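Local coordinates for protein glucanase (Klebsiella pneumoniae, PDB 5GY3) that probably hydrolyses internal beta-1,4-glucosidic linkages of cellulose and related beta-glucans, as a family 8 endoglucanase, at residues 64-69 / 117-122; 125-130 / 196-201; 130-135 / 144-149; 182-187 / 202-207. All blocks are in the same frame, centred on the assembly; numbering follows the deposited sequence.

Interaction 1. Residues 64-69 / 117-122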
loop_
_atom_site.group_PDB
_atom_site.type_symbol
_atom_site.label_atom_id
_atom_site.label_comp_id
_atom_site.label_asym_id
_atom_site.label_seq_id
_atom_site.Cartn_x
_atom_site.Cartn_y
_atom_site.Cartn_z
ATOM N N ASN A 64 -20.859 0.235 4.986
ATOM C CA ASN A 64 -20.337 1.044 3.895
ATOM C C ASN A 64 -19.656 0.240 2.797
ATOM O O ASN A 64 -19.179 0.841 1.836
ATOM C CB ASN A 64 -19.366 2.124 4.433
ATOM C CG ASN A 64 -18.179 1.546 5.188
ATOM O OD1 ASN A 64 -17.798 0.387 5.002
ATOM N ND2 ASN A 64 -17.571 2.367 6.039
ATOM N N GLY A 65 -19.607 -1.089 2.892
ATOM C CA GLY A 65 -18.996 -1.892 1.848
ATOM C C GLY A 65 -17.487 -2.000 1.902
ATOM O O GLY A 65 -16.903 -2.670 1.034
ATOM N N LEU A 66 -16.830 -1.373 2.881
ATOM C CA LEU A 66 -15.387 -1.468 3.021
ATOM C C LEU A 66 -15.076 -2.604 4.004
ATOM O O LEU A 66 -15.907 -3.489 4.219
ATOM C CB LEU A 66 -14.821 -0.106 3.425
ATOM C CG LEU A 66 -15.067 0.993 2.376
ATOM C CD1 LEU A 66 -14.664 2.346 2.935
ATOM C CD2 LEU A 66 -14.267 0.668 1.123
ATOM N N PHE A 67 -13.889 -2.613 4.597
ATOM C CA PHE A 67 -13.463 -3.741 5.412
ATOM C C PHE A 67 -12.847 -3.248 6.713
ATOM O O PHE A 67 -12.004 -2.347 6.698
ATOM C CB PHE A 67 -12.449 -4.612 4.653
ATOM C CG PHE A 67 -12.969 -5.125 3.342
ATOM C CD1 PHE A 67 -12.825 -4.381 2.185
ATOM C CD2 PHE A 67 -13.630 -6.339 3.273
ATOM C CE1 PHE A 67 -13.329 -4.850 0.971
ATOM C CE2 PHE A 67 -14.125 -6.819 2.067
ATOM C CZ PHE A 67 -13.983 -6.067 0.920
ATOM N N TYR A 68 -13.247 -3.856 7.835
ATOM C CA TYR A 68 -12.491 -3.690 9.075
ATOM C C TYR A 68 -11.032 -4.050 8.826
ATOM O O TYR A 68 -10.735 -5.082 8.221
ATOM C CB TYR A 68 -13.079 -4.583 10.173
ATOM C CG TYR A 68 -14.569 -4.410 10.360
ATOM C CD1 TYR A 68 -15.121 -3.152 10.561
ATOM C CD2 TYR A 68 -15.422 -5.504 10.333
ATOM C CE1 TYR A 68 -16.482 -2.989 10.740
ATOM C CE2 TYR A 68 -16.789 -5.350 10.504
ATOM C CZ TYR A 68 -17.312 -4.090 10.707
ATOM O OH TYR A 68 -18.671 -3.929 10.879
ATOM N N TRP A 69 -10.114 -3.193 9.279
ATOM C CA TRP A 69 -8.756 -3.291 8.755
ATOM C C TRP A 69 -7.905 -4.350 9.441
ATOM O O TRP A 69 -6.950 -4.823 8.830
ATOM C CB TRP A 69 -8.034 -1.942 8.837
ATOM C CG TRP A 69 -7.527 -1.585 10.213
ATOM C CD1 TRP A 69 -8.261 -1.099 11.255
ATOM C CD2 TRP A 69 -6.169 -1.669 10.680
ATOM N NE1 TRP A 69 -7.444 -0.874 12.348
ATOM C CE2 TRP A 69 -6.158 -1.221 12.019
ATOM C CE3 TRP A 69 -4.962 -2.083 10.096
ATOM C CZ2 TRP A 69 -4.990 -1.177 12.783
ATOM C CZ3 TRP A 69 -3.802 -2.039 10.857
ATOM C CH2 TRP A 69 -3.826 -1.585 12.184
ATOM N N ALA A 117 -16.621 1.886 -5.726
ATOM C CA ALA A 117 -17.680 2.868 -5.499
ATOM C C ALA A 117 -17.741 3.274 -4.031
ATOM O O ALA A 117 -17.936 4.459 -3.713
ATOM C CB ALA A 117 -19.028 2.321 -5.963
ATOM N N SER A 118 -17.553 2.310 -3.124
ATOM C CA SER A 118 -17.510 2.620 -1.695
ATOM C C SER A 118 -16.318 3.505 -1.347
ATOM O O SER A 118 -16.426 4.402 -0.502
ATOM C CB SER A 118 -17.455 1.329 -0.871
ATOM O OG SER A 118 -18.710 0.680 -0.845
ATOM N N LEU A 119 -15.167 3.257 -1.962
ATOM C CA LEU A 119 -14.015 4.107 -1.694
ATOM C C LEU A 119 -14.292 5.555 -2.087
ATOM O O LEU A 119 -13.980 6.478 -1.332
ATOM C CB LEU A 119 -12.786 3.567 -2.416
ATOM C CG LEU A 119 -12.138 2.355 -1.747
ATOM C CD1 LEU A 119 -11.165 1.716 -2.725
ATOM C CD2 LEU A 119 -11.409 2.793 -0.475
ATOM N N LEU A 120 -14.864 5.778 -3.276
ATOM C CA LEU A 120 -15.159 7.151 -3.675
ATOM C C LEU A 120 -16.204 7.778 -2.759
ATOM O O LEU A 120 -16.084 8.952 -2.375
ATOM C CB LEU A 120 -15.636 7.201 -5.130
ATOM C CG LEU A 120 -14.594 6.787 -6.168
ATOM C CD1 LEU A 120 -15.215 6.811 -7.568
ATOM C CD2 LEU A 120 -13.343 7.664 -6.099
ATOM N N LYS A 121 -17.233 7.012 -2.388
ATOM C CA LYS A 121 -18.328 7.599 -1.627
ATOM C C LYS A 121 -17.909 7.946 -0.199
ATOM O O LYS A 121 -18.260 9.016 0.315
ATOM C CB LYS A 121 -19.521 6.650 -1.615
ATOM C CG LYS A 121 -20.680 7.160 -0.783
ATOM C CD LYS A 121 -21.892 6.270 -0.927
ATOM C CE LYS A 121 -23.037 6.820 -0.081
ATOM N NZ LYS A 121 -24.216 5.926 -0.147
ATOM N N TYR A 122 -17.148 7.067 0.456
ATOM C CA TYR A 122 -16.893 7.194 1.888
ATOM C C TYR A 122 -15.494 7.645 2.276
ATOM O O TYR A 122 -15.315 8.096 3.414
ATOM C CB TYR A 122 -17.160 5.859 2.588
ATOM C CG TYR A 122 -18.596 5.436 2.499
ATOM C CD1 TYR A 122 -19.558 5.989 3.341
ATOM C CD2 TYR A 122 -18.996 4.473 1.582
ATOM C CE1 TYR A 122 -20.885 5.595 3.257
ATOM C CE2 TYR A 122 -20.315 4.075 1.492
ATOM C CZ TYR A 122 -21.252 4.636 2.332
ATOM O OH TYR A 122 -22.559 4.225 2.231
HETATM O O HOH W 1 -18.330 -2.328 -1.327
#
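Asn-64, Gly-65 and Leu-66 dock onto Ser-118, Leu-119 and Tyr-122 in a mixed polar and apolar loop-to-helix contact, where the loop between helix 45-59 and strand 70-71 meets the last turns of helix 106-123. Ser-118 OG donates to Asn-64 O at 2.7 Å, and the hydroxyl lies 19° out of the carbonyl plane. Water 1 adds a second polar link, donating to Gly-65 O (2.8 Å) and to Ser-118 OG (3.1 Å). The Tyr-122 ring is covered on both faces. Asn-64 CB sits over its centre in a CH-pi contact, 3.6 Å from the centroid, while Lys-121 CG covers the opposite face. With chi1 at 59°, Asn-64 CG lies between its own N and carbonyl carbon, and OD1 takes the N-H of Leu-66 at 2.9 Å, an Asx turn. Leu-66 then lays CD2 against Ser-118 CB (3.8 Å) and Leu-119 CD2 (3.9 Å). In what is an (alpha/alpha)6 barrel in this family, Leu-66 and Leu-119 both touch Asp-89 of helix 86-103, which also carries the predicted nucleophile Asp-87, and Leu-119 reaches on to Trp-170 of helix 167-183.

Interaction 2. Residues 125-130 / 196-201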
loop_
_atom_site.group_PDB
_atom_site.type_symbol
_atom_site.label_atom_id
_atom_site.label_comp_id
_atom_site.label_asym_id
_atom_site.label_seq_id
_atom_site.Cartn_x
_atom_site.Cartn_y
_atom_site.Cartn_z
ATOM N N VAL A 125 -12.714 12.910 -0.181
ATOM C CA VAL A 125 -13.333 14.172 0.193
ATOM C C VAL A 125 -12.689 15.298 -0.602
ATOM O O VAL A 125 -11.606 15.153 -1.173
ATOM C CB VAL A 125 -13.229 14.453 1.711
ATOM C CG1 VAL A 125 -13.921 13.345 2.508
ATOM C CG2 VAL A 125 -11.774 14.598 2.126
ATOM N N THR A 126 -13.401 16.419 -0.660
ATOM C CA THR A 126 -12.883 17.655 -1.226
ATOM C C THR A 126 -12.249 18.466 -0.105
ATOM O O THR A 126 -12.918 18.770 0.887
ATOM C CB THR A 126 -14.010 18.460 -1.873
ATOM O OG1 THR A 126 -14.720 17.629 -2.792
ATOM C CG2 THR A 126 -13.448 19.667 -2.606
ATOM N N PHE A 127 -10.978 18.837 -0.267
ATOM C CA PHE A 127 -10.247 19.528 0.794
ATOM C C PHE A 127 -9.055 20.254 0.186
ATOM O O PHE A 127 -8.362 19.695 -0.667
ATOM C CB PHE A 127 -9.767 18.533 1.853
ATOM C CG PHE A 127 -9.425 19.158 3.184
ATOM C CD1 PHE A 127 -10.415 19.402 4.127
ATOM C CD2 PHE A 127 -8.112 19.462 3.504
ATOM C CE1 PHE A 127 -10.102 19.960 5.368
ATOM C CE2 PHE A 127 -7.789 20.015 4.733
ATOM C CZ PHE A 127 -8.793 20.264 5.673
ATOM N N ALA A 128 -8.824 21.498 0.623
ATOM C CA ALA A 128 -7.726 22.322 0.097
ATOM C C ALA A 128 -7.750 22.388 -1.434
ATOM O O ALA A 128 -6.711 22.419 -2.103
ATOM C CB ALA A 128 -6.373 21.816 0.611
ATOM N N GLY A 129 -8.950 22.418 -2.004
ATOM C CA GLY A 129 -9.090 22.551 -3.440
ATOM C C GLY A 129 -8.813 21.308 -4.255
ATOM O O GLY A 129 -8.672 21.410 -5.481
ATOM N N ARG A 130 -8.735 20.137 -3.625
ATOM C CA ARG A 130 -8.413 18.901 -4.322
ATOM C C ARG A 130 -9.265 17.758 -3.784
ATOM O O ARG A 130 -9.848 17.850 -2.701
ATOM C CB ARG A 130 -6.928 18.556 -4.177
ATOM C CG ARG A 130 -6.054 19.532 -4.944
ATOM C CD ARG A 130 -4.676 19.020 -5.145
ATOM N NE ARG A 130 -3.810 20.034 -5.739
ATOM C CZ ARG A 130 -3.629 20.196 -7.043
ATOM N NH1 ARG A 130 -4.271 19.427 -7.916
ATOM N NH2 ARG A 130 -2.797 21.141 -7.476
ATOM N N VAL A 196 1.151 12.695 7.005
ATOM C CA VAL A 196 1.262 14.098 6.620
ATOM C C VAL A 196 -0.034 14.805 6.971
ATOM O O VAL A 196 -1.115 14.342 6.599
ATOM C CB VAL A 196 1.551 14.239 5.112
ATOM C CG1 VAL A 196 1.485 15.727 4.670
ATOM C CG2 VAL A 196 2.900 13.624 4.778
ATOM N N ALA A 197 0.071 15.933 7.674
ATOM C CA ALA A 197 -1.095 16.755 7.970
ATOM C C ALA A 197 -1.285 17.788 6.866
ATOM O O ALA A 197 -0.375 18.584 6.577
ATOM C CB ALA A 197 -0.939 17.448 9.322
ATOM N N LEU A 198 -2.467 17.791 6.264
ATOM C CA LEU A 198 -2.824 18.747 5.220
ATOM C C LEU A 198 -3.798 19.757 5.816
ATOM O O LEU A 198 -4.900 19.383 6.235
ATOM C CB LEU A 198 -3.465 18.031 4.026
ATOM C CG LEU A 198 -4.122 18.913 2.958
ATOM C CD1 LEU A 198 -3.094 19.813 2.274
ATOM C CD2 LEU A 198 -4.867 18.052 1.935
ATOM N N ARG A 199 -3.387 21.024 5.875
ATOM C CA ARG A 199 -4.270 22.079 6.348
ATOM C C ARG A 199 -5.170 22.554 5.205
ATOM O O ARG A 199 -4.862 22.372 4.024
ATOM C CB ARG A 199 -3.446 23.244 6.918
ATOM C CG ARG A 199 -4.226 24.203 7.808
ATOM C CD ARG A 199 -3.282 25.166 8.545
ATOM N NE ARG A 199 -2.665 26.137 7.643
ATOM C CZ ARG A 199 -1.820 27.089 8.035
ATOM N NH1 ARG A 199 -1.477 27.187 9.315
ATOM N NH2 ARG A 199 -1.313 27.942 7.147
ATOM N N ALA A 200 -6.303 23.171 5.570
ATOM C CA ALA A 200 -7.323 23.489 4.574
ATOM C C ALA A 200 -6.875 24.536 3.563
ATOM O O ALA A 200 -7.531 24.685 2.525
ATOM C CB ALA A 200 -8.621 23.945 5.262
ATOM N N ASP A 201 -5.785 25.254 3.819
ATOM C CA ASP A 201 -5.238 26.170 2.825
ATOM C C ASP A 201 -4.188 25.519 1.941
ATOM O O ASP A 201 -3.601 26.202 1.095
ATOM C CB ASP A 201 -4.631 27.405 3.504
ATOM C CG ASP A 201 -3.401 27.075 4.341
ATOM O OD1 ASP A 201 -3.274 25.918 4.794
ATOM O OD2 ASP A 201 -2.559 27.982 4.555
#
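Phe-127 and Ala-128 meet Leu-198 and Ala-200 where the type I' turn of a two-stranded beta hairpin, strands 124-127 and 130-133, abuts the end of strand 196-199 in a different, three-stranded sheet. Within the hairpin, Phe-127 N donates to Arg-130 O at 2.9 Å, and the bond returned from Arg-130 N to Phe-127 O closes the turn. No hydrogen bond joins the two segments, so side-chain packing carries most of the contact. Phe-127 CG stands anti to its backbone N (chi1 -161°), and the ring lies beside Leu-198, the two side chains sliding past each other in opposite directions with Phe-127 CD2 3.9 Å from Leu-198 CD2. Farther along the ring, CZ of Phe-127 touches Ala-200 CB at 3.7 Å, while Phe-127 CE2 comes obliquely to Leu-198 O at 3.3 Å. Ala-128 CB adds a looser touch on Leu-198 CD1. Weakly polar contact is made by a bent CA-H...O approach of Ala-128 CA to Ala-200 O (3.4 Å). Leu-146 of strand 145-148 packs on the same Phe-127 side chain. A salt bridge lies within 196-201: Arg-199 grips Asp-201 side-on with two nitrogens, one to each oxygen. NH2 of Arg-199 meets Asp-201 OD2 at 2.9 Å, and NE of Arg-199 reaches Asp-201 OD1, also at 2.9 Å, in an almost straight hydrogen bond, N-H...O angle 178°.

Interaction 3. Residues 130-135 / 144-149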
loop_
_atom_site.group_PDB
_atom_site.type_symbol
_atom_site.label_atom_id
_atom_site.label_comp_id
_atom_site.label_asym_id
_atom_site.label_seq_id
_atom_site.Cartn_x
_atom_site.Cartn_y
_atom_site.Cartn_z
ATOM N N ARG A 130 -8.735 20.137 -3.625
ATOM C CA ARG A 130 -8.413 18.901 -4.322
ATOM C C ARG A 130 -9.265 17.758 -3.784
ATOM O O ARG A 130 -9.848 17.850 -2.701
ATOM C CB ARG A 130 -6.928 18.556 -4.177
ATOM C CG ARG A 130 -6.054 19.532 -4.944
ATOM C CD ARG A 130 -4.676 19.020 -5.145
ATOM N NE ARG A 130 -3.810 20.034 -5.739
ATOM C CZ ARG A 130 -3.629 20.196 -7.043
ATOM N NH1 ARG A 130 -4.271 19.427 -7.916
ATOM N NH2 ARG A 130 -2.797 21.141 -7.476
ATOM N N GLN A 131 -9.343 16.681 -4.574
ATOM C CA GLN A 131 -9.906 15.419 -4.113
ATOM C C GLN A 131 -8.805 14.636 -3.419
ATOM O O GLN A 131 -7.719 14.480 -3.978
ATOM C CB GLN A 131 -10.465 14.598 -5.276
ATOM C CG GLN A 131 -11.595 15.296 -6.033
ATOM C CD GLN A 131 -12.782 15.583 -5.139
ATOM O OE1 GLN A 131 -13.572 14.684 -4.830
ATOM N NE2 GLN A 131 -12.918 16.840 -4.711
ATOM N N VAL A 132 -9.082 14.156 -2.206
ATOM C CA VAL A 132 -8.097 13.427 -1.408
ATOM C C VAL A 132 -8.763 12.196 -0.800
ATOM O O VAL A 132 -9.928 12.241 -0.391
ATOM C CB VAL A 132 -7.467 14.311 -0.301
ATOM C CG1 VAL A 132 -6.994 15.636 -0.869
ATOM C CG2 VAL A 132 -8.446 14.597 0.788
ATOM N N MET A 133 -8.012 11.097 -0.734
ATOM C CA MET A 133 -8.459 9.874 -0.082
ATOM C C MET A 133 -7.960 9.850 1.362
ATOM O O MET A 133 -6.748 9.911 1.609
ATOM C CB MET A 133 -7.957 8.638 -0.823
ATOM C CG MET A 133 -8.350 7.343 -0.140
ATOM S SD MET A 133 -7.781 5.864 -1.015
ATOM C CE MET A 133 -8.860 5.894 -2.455
ATOM N N LEU A 134 -8.899 9.785 2.301
ATOM C CA LEU A 134 -8.578 9.662 3.716
ATOM C C LEU A 134 -7.983 8.284 4.011
ATOM O O LEU A 134 -8.292 7.311 3.318
ATOM C CB LEU A 134 -9.840 9.848 4.554
ATOM C CG LEU A 134 -10.564 11.199 4.450
ATOM C CD1 LEU A 134 -11.933 11.121 5.076
ATOM C CD2 LEU A 134 -9.738 12.263 5.131
ATOM N N PRO A 135 -7.140 8.169 5.049
ATOM C CA PRO A 135 -6.620 6.837 5.423
ATOM C C PRO A 135 -7.691 5.896 5.947
ATOM O O PRO A 135 -7.473 4.679 5.956
ATOM C CB PRO A 135 -5.592 7.150 6.519
ATOM C CG PRO A 135 -5.207 8.592 6.295
ATOM C CD PRO A 135 -6.461 9.253 5.779
ATOM N N ASP A 144 -9.812 21.631 10.466
ATOM C CA ASP A 144 -9.100 22.336 9.415
ATOM C C ASP A 144 -7.852 21.601 8.949
ATOM O O ASP A 144 -7.077 22.164 8.172
ATOM C CB ASP A 144 -8.752 23.761 9.870
ATOM C CG ASP A 144 -7.752 23.793 11.011
ATOM O OD1 ASP A 144 -7.615 22.790 11.733
ATOM O OD2 ASP A 144 -7.108 24.848 11.194
ATOM N N HIS A 145 -7.645 20.359 9.397
ATOM C CA HIS A 145 -6.557 19.513 8.927
ATOM C C HIS A 145 -7.098 18.131 8.601
ATOM O O HIS A 145 -8.012 17.641 9.263
ATOM C CB HIS A 145 -5.450 19.343 9.970
ATOM C CG HIS A 145 -4.683 20.590 10.257
ATOM N ND1 HIS A 145 -5.166 21.586 11.079
ATOM C CD2 HIS A 145 -3.464 21.003 9.837
ATOM C CE1 HIS A 145 -4.274 22.559 11.156
ATOM N NE2 HIS A 145 -3.235 22.230 10.410
ATOM N N LEU A 146 -6.497 17.492 7.605
ATOM C CA LEU A 146 -6.634 16.059 7.404
ATOM C C LEU A 146 -5.295 15.391 7.671
ATOM O O LEU A 146 -4.247 15.890 7.248
ATOM C CB LEU A 146 -7.080 15.726 5.981
ATOM C CG LEU A 146 -8.352 16.376 5.462
ATOM C CD1 LEU A 146 -8.621 15.887 4.044
ATOM C CD2 LEU A 146 -9.503 16.071 6.397
ATOM N N ASN A 147 -5.329 14.269 8.377
ATOM C CA ASN A 147 -4.148 13.433 8.533
ATOM C C ASN A 147 -4.149 12.413 7.411
ATOM O O ASN A 147 -4.999 11.522 7.370
ATOM C CB ASN A 147 -4.140 12.767 9.906
ATOM C CG ASN A 147 -3.660 13.711 10.990
ATOM O OD1 ASN A 147 -2.984 14.697 10.699
ATOM N ND2 ASN A 147 -4.012 13.422 12.244
ATOM N N LEU A 148 -3.210 12.557 6.487
ATOM C CA LEU A 148 -3.140 11.718 5.301
ATOM C C LEU A 148 -1.930 10.801 5.391
ATOM O O LEU A 148 -0.976 11.057 6.132
ATOM C CB LEU A 148 -3.041 12.577 4.041
ATOM C CG LEU A 148 -4.129 13.633 3.842
ATOM C CD1 LEU A 148 -3.838 14.418 2.570
ATOM C CD2 LEU A 148 -5.487 12.942 3.767
ATOM N N ASN A 149 -1.975 9.720 4.622
ATOM C CA ASN A 149 -0.842 8.808 4.507
ATOM C C ASN A 149 -0.554 8.673 3.015
ATOM O O ASN A 149 -1.302 7.988 2.297
ATOM C CB ASN A 149 -1.151 7.462 5.154
ATOM C CG ASN A 149 0.069 6.571 5.237
ATOM O OD1 ASN A 149 0.853 6.486 4.288
ATOM N ND2 ASN A 149 0.252 5.915 6.379
HETATM O O HOH W 2 -4.214 9.043 2.856
#
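Strand 130-133 with its loop extension, Val-132 to Pro-135, packs against Leu-146 to Leu-148 of strand 145-148 and Asn-149 just after it, so that two small antiparallel sheets meet through side chains; no direct hydrogen bond spans them. Leu-146 CD1 touches both Val-132 CG2, at 3.5 Å, and Leu-134 CD2, at 3.9 Å. The leucines cross at about a right angle, whereas Val-132 slants across Leu-146. Val-132 turns CG2 into the position between its N and carbonyl carbon, and this methyl is the one that touches. The touching parts run 67° apart, consistent with a junction between separate sheets, one the hairpin 124-127/130-133, which packs on helix 167-183 of the family's (alpha/alpha)6 barrel, and the other strands 145-148, 196-199 and 204-206. At the Pro-135 end the ring lies on the neighbouring backbone, with CG and CD each 3.1 Å from Asn-147 O, a buried carbonyl that has no hydrogen-bonding partner in the model. Water 2 bridges the segments, donating to Met-133 O at 3.0 Å and accepting from Asn-149 N at 2.9 Å. The Asn-149 side chain, about 7 Å from that of the predicted nucleophile Asp-87, turns elsewhere: OD1 is hydrogen-bonded to Ser-151 OG and ND2 to Asp-217 OD2.

Interaction 4. Residues 182-187 / 202-207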
loop_
_atom_site.group_PDB
_atom_site.type_symbol
_atom_site.label_atom_id
_atom_site.label_comp_id
_atom_site.label_asym_id
_atom_site.label_seq_id
_atom_site.Cartn_x
_atom_site.Cartn_y
_atom_site.Cartn_z
ATOM N N GLY A 182 3.734 15.813 -4.903
ATOM C CA GLY A 182 4.784 16.677 -5.433
ATOM C C GLY A 182 5.070 17.867 -4.543
ATOM O O GLY A 182 6.192 18.389 -4.533
ATOM N N GLN A 183 4.082 18.289 -3.757
ATOM C CA GLN A 183 4.257 19.395 -2.832
ATOM C C GLN A 183 4.787 18.960 -1.477
ATOM O O GLN A 183 5.164 19.820 -0.684
ATOM C CB GLN A 183 2.930 20.148 -2.657
ATOM C CG GLN A 183 2.427 20.765 -3.957
ATOM C CD GLN A 183 0.961 21.172 -3.880
ATOM O OE1 GLN A 183 0.401 21.281 -2.796
ATOM N NE2 GLN A 183 0.335 21.395 -5.038
ATOM N N MET A 184 4.831 17.656 -1.194
ATOM C CA MET A 184 5.328 17.184 0.089
ATOM C C MET A 184 6.851 17.095 0.074
ATOM O O MET A 184 7.488 17.056 -0.984
ATOM C CB MET A 184 4.734 15.814 0.420
ATOM C CG MET A 184 3.214 15.782 0.502
ATOM S SD MET A 184 2.659 14.086 0.777
ATOM C CE MET A 184 0.876 14.298 0.739
ATOM N N GLY A 185 7.434 17.056 1.270
ATOM C CA GLY A 185 8.861 16.805 1.401
ATOM C C GLY A 185 9.490 17.776 2.374
ATOM O O GLY A 185 9.212 18.978 2.302
ATOM N N TRP A 186 10.315 17.272 3.293
ATOM C CA TRP A 186 10.835 18.082 4.387
ATOM C C TRP A 186 12.303 17.756 4.621
ATOM O O TRP A 186 12.790 16.691 4.246
ATOM C CB TRP A 186 9.999 17.879 5.672
ATOM C CG TRP A 186 8.626 18.380 5.419
ATOM C CD1 TRP A 186 8.208 19.675 5.500
ATOM C CD2 TRP A 186 7.506 17.623 4.927
ATOM N NE1 TRP A 186 6.883 19.771 5.116
ATOM C CE2 TRP A 186 6.436 18.526 4.756
ATOM C CE3 TRP A 186 7.305 16.268 4.615
ATOM C CZ2 TRP A 186 5.176 18.124 4.295
ATOM C CZ3 TRP A 186 6.049 15.868 4.159
ATOM C CH2 TRP A 186 5.001 16.799 4.008
ATOM N N GLY A 187 13.003 18.711 5.247
ATOM C CA GLY A 187 14.404 18.524 5.581
ATOM C C GLY A 187 15.297 18.477 4.352
ATOM O O GLY A 187 14.918 18.838 3.241
ATOM N N GLY A 202 -3.925 24.231 2.127
ATOM C CA GLY A 202 -2.942 23.525 1.342
ATOM C C GLY A 202 -1.610 23.313 2.032
ATOM O O GLY A 202 -0.777 22.574 1.502
ATOM N N LYS A 203 -1.378 23.943 3.184
ATOM C CA LYS A 203 -0.090 23.789 3.859
ATOM C C LYS A 203 0.042 22.377 4.410
ATOM O O LYS A 203 -0.872 21.879 5.069
ATOM C CB LYS A 203 0.042 24.806 4.996
ATOM C CG LYS A 203 1.357 24.700 5.767
ATOM C CD LYS A 203 1.345 25.568 7.023
ATOM C CE LYS A 203 2.660 25.466 7.786
ATOM N NZ LYS A 203 2.592 26.226 9.065
ATOM N N MET A 204 1.191 21.737 4.165
ATOM C CA MET A 204 1.449 20.397 4.677
ATOM C C MET A 204 2.678 20.362 5.576
ATOM O O MET A 204 3.642 21.114 5.381
ATOM C CB MET A 204 1.627 19.398 3.520
ATOM C CG MET A 204 0.322 19.123 2.831
ATOM S SD MET A 204 0.431 17.947 1.463
ATOM C CE MET A 204 1.187 18.986 0.201
ATOM N N LEU A 205 2.637 19.464 6.554
ATOM C CA LEU A 205 3.753 19.164 7.436
ATOM C C LEU A 205 3.638 17.711 7.828
ATOM O O LEU A 205 2.549 17.128 7.736
ATOM C CB LEU A 205 3.734 20.034 8.697
ATOM C CG LEU A 205 3.980 21.519 8.461
ATOM C CD1 LEU A 205 3.479 22.252 9.636
ATOM C CD2 LEU A 205 5.456 21.810 8.252
ATOM N N PRO A 206 4.721 17.094 8.297
ATOM C CA PRO A 206 4.583 15.783 8.945
ATOM C C PRO A 206 3.554 15.869 10.067
ATOM O O PRO A 206 3.510 16.852 10.822
ATOM C CB PRO A 206 5.992 15.495 9.478
ATOM C CG PRO A 206 6.906 16.303 8.583
ATOM C CD PRO A 206 6.120 17.573 8.284
ATOM N N ALA A 207 2.698 14.852 10.160
ATOM C CA ALA A 207 1.598 14.915 11.115
ATOM C C ALA A 207 2.125 14.900 12.549
ATOM O O ALA A 207 3.138 14.266 12.856
ATOM C CB ALA A 207 0.634 13.754 10.890
HETATM O O HOH W 3 -1.599 22.213 -1.138
#
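Trp-186 CG is anti to its carbonyl carbon (chi1 -64°), and the indole beyond it meets Pro-206, while a bend at chi3 (-76°) in Met-204 brings its CE to Gln-183. The contacts so made join the chain leaving helix 167-183 to strand 204-206, an edge strand of the three-stranded antiparallel sheet, next to strand 196-199. The central element is a CH-pi contact of proline on tryptophan: Pro-206 CD lies over the five-membered ring of Trp-186, 3.6 Å from its centroid and only 12° off the ring normal. Leu-205 C covers the same face toward the rim, and Met-184 C lies on the opposite one. Met-204 reaches the indole edge in its plane, with CB 3.8 Å from Trp-186 CZ2. Beyond that edge the two methionines cross at about a right angle; Met-204 SD nests against the extended Met-184 chain, 3.7 Å from Met-184 CG and equally far from Met-184 CE. The terminal methyl of Met-204 ends 3.5 Å from Gln-183 CB, beside the last turn of the helix. Val-196 of the adjoining strand is touched by Met-184, Trp-186 and Met-204 alike, so the three side chains gather round it. No direct hydrogen bond crosses between the segments, but water 3 bridges them, donating to Gln-183 OE1 at 2.8 Å and to Gly-202 O, also at 2.8 Å.

How the interactions relate
From the N terminus, interaction 1 comes first, closing a 47-residue loop that contains helix 86-103 and the predicted nucleophile. Helix 106-123 then runs straight into strand 124-127, where interaction 2 opens a longer excursion of 65 residues. Interaction 3 is nested inside it, closing a short loop of eight residues; the two share Arg-130 and touch through Thr-126 with Gln-131 and Val-196 with Leu-148, both probable hydrogen bonds. Interaction 4 begins within the same excursion, at the end of helix 167-183, but closes beyond it, so it crosses interaction 2, while following interaction 3 in series. Together, interactions 2 to 4 join the hairpin 124-127/130-133, the three-stranded sheet and that helix end; interaction 1 touches none of them, though its nearest atoms come within about 4 Å of interaction 3.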